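Local coordinates for protein possible adhesin (Caldicellulosiruptor kronotskyensis, PDB 4WA0) that probably mediates attachment of this extremely thermophilic bacterium to cellulose, the chain being the C-terminal beta-helix domain of a tapirin, at residues V117-D122 with A140-T145; V125-P130 with G144-I149. All blocks are in the same frame, centred on the assembly; numbering follows the deposited sequence.

From the N terminus, the chain runs through strand 119-121, turns into strand 125-128, passes through strand 132-136 and comes back as strands 139-142 and 145-149. Contact 1 (117-122 with 140-145) closes this circuit first, laying strand 139-142 beside 119-121; contact 2 (125-130 with 144-149) closes it again after the next corner, with 145-149 beside 125-128. The two closures overlap in staggered fashion rather than nest, and they share Gly144 and Thr145. Together they tie one coil of the beta-helix to the next on two successive faces. Inside the corner they touch, Ile142 CD1 packing 4.0 Å from Val125 CG2.

Contact 1: V117-D122 with A140-T145; sequences VQLFSD and ASIRGT
Phe120 and Ser141 stand next to each other on one face of two neighbouring parallel strands. The ring presents CD2 to Ser141 CB at 3.8 Å, an oblique approach, while Gln118 CD lies in the ring plane at its edge. Ser141 OG, anti to its own backbone N (chi1 177°), is carried to the carbonyl of Pro213, with which it is hydrogen-bonded. A water bridges the two segments: it donates to Ser121 O and to Ser141 OG and accepts from Arg143 NE, a long bond. The same arginine sets its CG 3.5 Å from Ser121 O.

Leu119, Ala140, Ser121 and Ile142 occupy the other, inward face. Leu119 CB faces Ala140 CB at 4.0 Å, so the methyl of the alanine sits against the root of the leucine. In one of the two modelled conformers of Leu119, the CD2 branch also comes 3.7 Å from Ile142 CG1. Ser121 OG is hydrogen-bonded to the backbone N of Ser123.

Backbone bonds fix the register: Ser141 N to Leu119 O, Ser121 N to Ser141 O at 2.8 Å, and Arg143 N to Ser121 O. The chain then turns a corner at Arg143 and Gly144. Such in-register parallel pairing of successive coils is characteristic of a beta-helix. Strand 99-102 flanks the pair on the side of 119-121, with Leu119 on Ile100, Phe120 on Tyr101, and Asp122 OD2 bonded to Tyr101 OH; the loop carrying Tyr212 and Pro213 packs against Ser141, and strand 161-164 follows beyond 139-142.

Contact 2: V125-P130 with G144-I149; sequences VKLAGP and GTLEVI
Lys126 and Glu147 lie side by side on one face of a parallel strand pair, pointing the same way. Both are extended, with CG anti to the backbone N in each, and Glu147 OE1 rests 3.7 Å from Lys126 CD. The contact is with the lysine's methylene chain: NZ stays 4.4 Å from Glu147 OE2, too far for a salt bridge, though the opposite charges would probably still attract. Further along this face Ile149 puts CG1 between its backbone N and carbonyl carbon (chi1 71°), 3.7 Å from Ala128 CB, while its CD1 approaches Lys126 CE.

On the reverse face Leu146 brings CD1 against Val125 CG1 at 4.0 Å, and Leu127 CD1 is a looser neighbour of the same methyl. This is the packing of residues at matching positions in successive coils of a parallel beta-helix: Val125, Leu146, Leu127 and Val148 point inward, and the outward face carries Lys126, Glu147, Ala128 and Ile149.

Five backbone bonds hold the two strands in register and so set the paired side chains beside each other. Val125 N reaches Thr145 O, Glu147 N binds Val125 O, Leu127 N binds Glu147 O, and Ile149 N binds Leu127 O. Gly129 N closes the row on Ile149 O at 3.1 Å.

Farther out, Asn124 OD1 accepts from Thr145 N at the corner, and Arg170 forms a long, weak ion pair with Glu147 OE2. Strand 166-170 backs Leu146 through Leu167, while Val132, Met134 and Val154 of the following strands pack against Leu127.

Contact 1: V117-D122 with A140-T145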
loop_
_atom_site.group_PDB
_atom_site.type_symbol
_atom_site.label_atom_id
_atom_site.label_comp_id
_atom_site.label_asym_id
_atom_site.label_seq_id
_atom_site.Cartn_x
_atom_site.Cartn_y
_atom_site.Cartn_z
ATOM N N VAL A 117 -10.205 -11.564 1.899
ATOM C CA VAL A 117 -11.498 -11.895 2.482
ATOM C C VAL A 117 -12.624 -11.400 1.604
ATOM O O VAL A 117 -13.510 -12.218 1.239
ATOM C CB VAL A 117 -11.609 -11.416 3.942
ATOM C CG1 VAL A 117 -12.992 -11.707 4.493
ATOM C CG2 VAL A 117 -10.512 -11.976 4.808
ATOM N N GLN A 118 -12.624 -10.114 1.228
ATOM C CA GLN A 118 -13.615 -9.575 0.318
ATOM C C GLN A 118 -12.928 -8.747 -0.723
ATOM O O GLN A 118 -12.006 -7.982 -0.431
ATOM C CB GLN A 118 -14.753 -8.856 0.998
ATOM C CG GLN A 118 -14.376 -7.861 1.994
ATOM C CD GLN A 118 -15.555 -7.197 2.693
ATOM O OE1 GLN A 118 -16.712 -7.656 2.666
ATOM N NE2 GLN A 118 -15.247 -6.112 3.384
ATOM N N LEU A 119 -13.327 -8.992 -1.951
ATOM C CA LEU A 119 -12.823 -8.307 -3.143
ATOM C C LEU A 119 -13.966 -7.605 -3.859
ATOM O O LEU A 119 -15.045 -8.181 -4.135
ATOM C CB LEU A 119 -12.195 -9.364 -4.066
ATOM C CG LEU A 119 -11.539 -8.858 -5.343
ATOM C CD1 LEU A 119 -10.397 -9.742 -5.730
ATOM C CD2 LEU A 119 -12.530 -8.699 -6.491
ATOM N N PHE A 120 -13.712 -6.362 -4.258
ATOM C CA PHE A 120 -14.680 -5.580 -5.049
ATOM C C PHE A 120 -13.964 -4.963 -6.174
ATOM O O PHE A 120 -12.990 -4.215 -5.919
ATOM C CB PHE A 120 -15.285 -4.475 -4.197
ATOM C CG PHE A 120 -16.110 -4.964 -3.061
ATOM C CD1 PHE A 120 -15.540 -5.241 -1.837
ATOM C CD2 PHE A 120 -17.472 -5.162 -3.224
ATOM C CE1 PHE A 120 -16.309 -5.743 -0.812
ATOM C CE2 PHE A 120 -18.241 -5.674 -2.195
ATOM C CZ PHE A 120 -17.642 -5.986 -1.005
ATOM N N SER A 121 -14.373 -5.262 -7.407
ATOM C CA SER A 121 -13.787 -4.686 -8.583
ATOM C C SER A 121 -14.896 -4.143 -9.424
ATOM O O SER A 121 -15.936 -4.837 -9.642
ATOM C CB SER A 121 -12.979 -5.679 -9.400
ATOM O OG SER A 121 -12.817 -5.189 -10.731
ATOM N N ASP A 122 -14.702 -2.940 -9.942
ATOM C CA ASP A 122 -15.695 -2.288 -10.810
ATOM C C ASP A 122 -15.469 -2.623 -12.279
ATOM O O ASP A 122 -16.219 -2.169 -13.149
ATOM C CB ASP A 122 -15.769 -0.761 -10.570
ATOM C CG ASP A 122 -16.404 -0.402 -9.257
ATOM O OD1 ASP A 122 -17.120 -1.268 -8.670
ATOM O OD2 ASP A 122 -16.236 0.796 -8.865
ATOM N N ALA A 140 -16.776 -11.846 -3.155
ATOM C CA ALA A 140 -16.160 -11.091 -4.268
ATOM C C ALA A 140 -17.285 -10.626 -5.185
ATOM O O ALA A 140 -18.298 -11.329 -5.411
ATOM C CB ALA A 140 -15.115 -11.898 -5.039
ATOM N N SER A 141 -17.125 -9.420 -5.627
ATOM C CA SER A 141 -18.023 -8.761 -6.544
ATOM C C SER A 141 -17.184 -8.152 -7.638
ATOM O O SER A 141 -16.407 -7.171 -7.383
ATOM C CB SER A 141 -18.809 -7.696 -5.757
ATOM O OG SER A 141 -19.670 -6.968 -6.599
ATOM N N ILE A 142 -17.352 -8.707 -8.849
ATOM C CA ILE A 142 -16.554 -8.362 -10.021
ATOM C C ILE A 142 -17.495 -7.987 -11.127
ATOM O O ILE A 142 -18.175 -8.854 -11.674
ATOM C CB ILE A 142 -15.632 -9.532 -10.426
ATOM C CG1 ILE A 142 -14.720 -9.894 -9.229
ATOM C CG2 ILE A 142 -14.916 -9.234 -11.735
ATOM C CD1 ILE A 142 -13.925 -11.160 -9.393
ATOM N N ARG A 143 -17.512 -6.714 -11.516
ATOM C CA ARG A 143 -18.549 -6.254 -12.453
ATOM C C ARG A 143 -18.263 -6.629 -13.867
ATOM O O ARG A 143 -19.156 -6.613 -14.698
ATOM C CB ARG A 143 -18.782 -4.728 -12.388
ATOM C CG ARG A 143 -19.070 -4.187 -11.015
ATOM C CD ARG A 143 -20.310 -4.786 -10.481
ATOM N NE ARG A 143 -20.730 -4.138 -9.197
ATOM C CZ ARG A 143 -21.831 -3.429 -9.007
ATOM N NH1 ARG A 143 -22.646 -3.169 -10.028
ATOM N NH2 ARG A 143 -22.114 -2.955 -7.780
ATOM N N GLY A 144 -17.007 -6.887 -14.164
ATOM C CA GLY A 144 -16.622 -7.406 -15.442
ATOM C C GLY A 144 -16.307 -8.893 -15.444
ATOM O O GLY A 144 -17.010 -9.715 -14.869
ATOM N N THR A 145 -15.214 -9.234 -16.080
ATOM C CA THR A 145 -14.830 -10.569 -16.282
ATOM C C THR A 145 -13.766 -10.962 -15.256
ATOM O O THR A 145 -12.847 -10.185 -15.006
ATOM C CB THR A 145 -14.260 -10.786 -17.715
ATOM O OG1 THR A 145 -15.242 -10.370 -18.712
ATOM C CG2 THR A 145 -13.758 -12.225 -17.948
HETATM O O HOH W 1 -17.914 -4.527 -7.589
#

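Contact 2: V125-P130 with G144-I149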
loop_
_atom_site.group_PDB
_atom_site.type_symbol
_atom_site.label_atom_id
_atom_site.label_comp_id
_atom_site.label_asym_id
_atom_site.label_seq_id
_atom_site.Cartn_x
_atom_site.Cartn_y
_atom_site.Cartn_z
ATOM N N VAL A 125 -10.981 -8.623 -13.538
ATOM C CA VAL A 125 -9.927 -9.192 -12.726
ATOM C C VAL A 125 -9.215 -10.252 -13.575
ATOM O O VAL A 125 -9.838 -11.204 -13.943
ATOM C CB VAL A 125 -10.402 -9.757 -11.388
ATOM C CG1 VAL A 125 -9.271 -10.398 -10.597
ATOM C CG2 VAL A 125 -11.085 -8.666 -10.582
ATOM N N LYS A 126 -7.965 -10.007 -13.942
ATOM C CA LYS A 126 -7.181 -10.852 -14.861
ATOM C C LYS A 126 -5.972 -11.421 -14.124
ATOM O O LYS A 126 -5.195 -10.640 -13.565
ATOM C CB LYS A 126 -6.774 -10.033 -16.050
ATOM C CG LYS A 126 -6.030 -10.903 -17.012
ATOM C CD LYS A 126 -5.545 -10.166 -18.212
ATOM C CE LYS A 126 -4.603 -11.122 -18.973
ATOM N NZ LYS A 126 -4.358 -10.556 -20.318
ATOM N N LEU A 127 -5.933 -12.733 -13.996
ATOM C CA LEU A 127 -4.745 -13.438 -13.469
ATOM C C LEU A 127 -4.112 -14.198 -14.615
ATOM O O LEU A 127 -4.802 -14.924 -15.302
ATOM C CB LEU A 127 -5.090 -14.426 -12.414
ATOM C CG LEU A 127 -5.516 -13.840 -11.081
ATOM C CD1 LEU A 127 -6.915 -13.414 -11.193
ATOM C CD2 LEU A 127 -5.522 -15.010 -10.086
ATOM N N ALA A 128 -2.819 -13.935 -14.855
ATOM C CA ALA A 128 -2.114 -14.554 -16.028
ATOM C C ALA A 128 -0.724 -14.983 -15.651
ATOM O O ALA A 128 0.125 -14.144 -15.336
ATOM C CB ALA A 128 -2.090 -13.589 -17.173
ATOM N N GLY A 129 -0.507 -16.279 -15.676
ATOM C CA GLY A 129 0.854 -16.820 -15.561
ATOM C C GLY A 129 0.990 -17.929 -14.537
ATOM O O GLY A 129 0.202 -18.040 -13.590
ATOM N N PRO A 130 2.020 -18.775 -14.695
ATOM C CA PRO A 130 2.244 -19.790 -13.724
ATOM C C PRO A 130 2.467 -19.212 -12.337
ATOM O O PRO A 130 3.088 -18.187 -12.153
ATOM C CB PRO A 130 3.524 -20.505 -14.222
ATOM C CG PRO A 130 3.489 -20.283 -15.674
ATOM C CD PRO A 130 3.011 -18.854 -15.807
ATOM N N GLY A 144 -17.007 -6.887 -14.164
ATOM C CA GLY A 144 -16.622 -7.406 -15.442
ATOM C C GLY A 144 -16.307 -8.893 -15.444
ATOM O O GLY A 144 -17.010 -9.715 -14.869
ATOM N N THR A 145 -15.214 -9.234 -16.080
ATOM C CA THR A 145 -14.830 -10.569 -16.282
ATOM C C THR A 145 -13.766 -10.962 -15.256
ATOM O O THR A 145 -12.847 -10.185 -15.006
ATOM C CB THR A 145 -14.260 -10.786 -17.715
ATOM O OG1 THR A 145 -15.242 -10.370 -18.712
ATOM C CG2 THR A 145 -13.758 -12.225 -17.948
ATOM N N LEU A 146 -13.868 -12.162 -14.758
ATOM C CA LEU A 146 -12.820 -12.861 -14.008
ATOM C C LEU A 146 -12.129 -13.758 -15.056
ATOM O O LEU A 146 -12.708 -14.719 -15.545
ATOM C CB LEU A 146 -13.404 -13.655 -12.858
ATOM C CG LEU A 146 -12.420 -14.549 -12.074
ATOM C CD1 LEU A 146 -11.249 -13.758 -11.536
ATOM C CD2 LEU A 146 -13.103 -15.381 -10.951
ATOM N N GLU A 147 -10.890 -13.430 -15.398
ATOM C CA GLU A 147 -10.107 -14.108 -16.443
ATOM C C GLU A 147 -8.940 -14.763 -15.734
ATOM O O GLU A 147 -8.128 -14.083 -15.070
ATOM C CB GLU A 147 -9.591 -13.069 -17.463
ATOM C CG GLU A 147 -8.809 -13.761 -18.535
ATOM C CD GLU A 147 -8.370 -12.843 -19.664
ATOM O OE1 GLU A 147 -8.632 -11.616 -19.577
ATOM O OE2 GLU A 147 -7.734 -13.388 -20.599
ATOM N N VAL A 148 -8.808 -16.060 -15.886
ATOM C CA VAL A 148 -7.806 -16.868 -15.197
ATOM C C VAL A 148 -7.069 -17.716 -16.225
ATOM O O VAL A 148 -7.644 -18.683 -16.759
ATOM C CB VAL A 148 -8.445 -17.767 -14.107
ATOM C CG1 VAL A 148 -7.412 -18.431 -13.206
ATOM C CG2 VAL A 148 -9.484 -17.037 -13.226
ATOM N N ILE A 149 -5.861 -17.323 -16.577
ATOM C CA ILE A 149 -5.159 -17.912 -17.746
ATOM C C ILE A 149 -3.692 -18.266 -17.474
ATOM O O ILE A 149 -3.045 -17.734 -16.540
ATOM C CB ILE A 149 -5.289 -17.034 -19.022
ATOM C CG1 ILE A 149 -4.490 -15.728 -18.969
ATOM C CG2 ILE A 149 -6.788 -16.764 -19.313
ATOM C CD1 ILE A 149 -4.437 -14.992 -20.255
#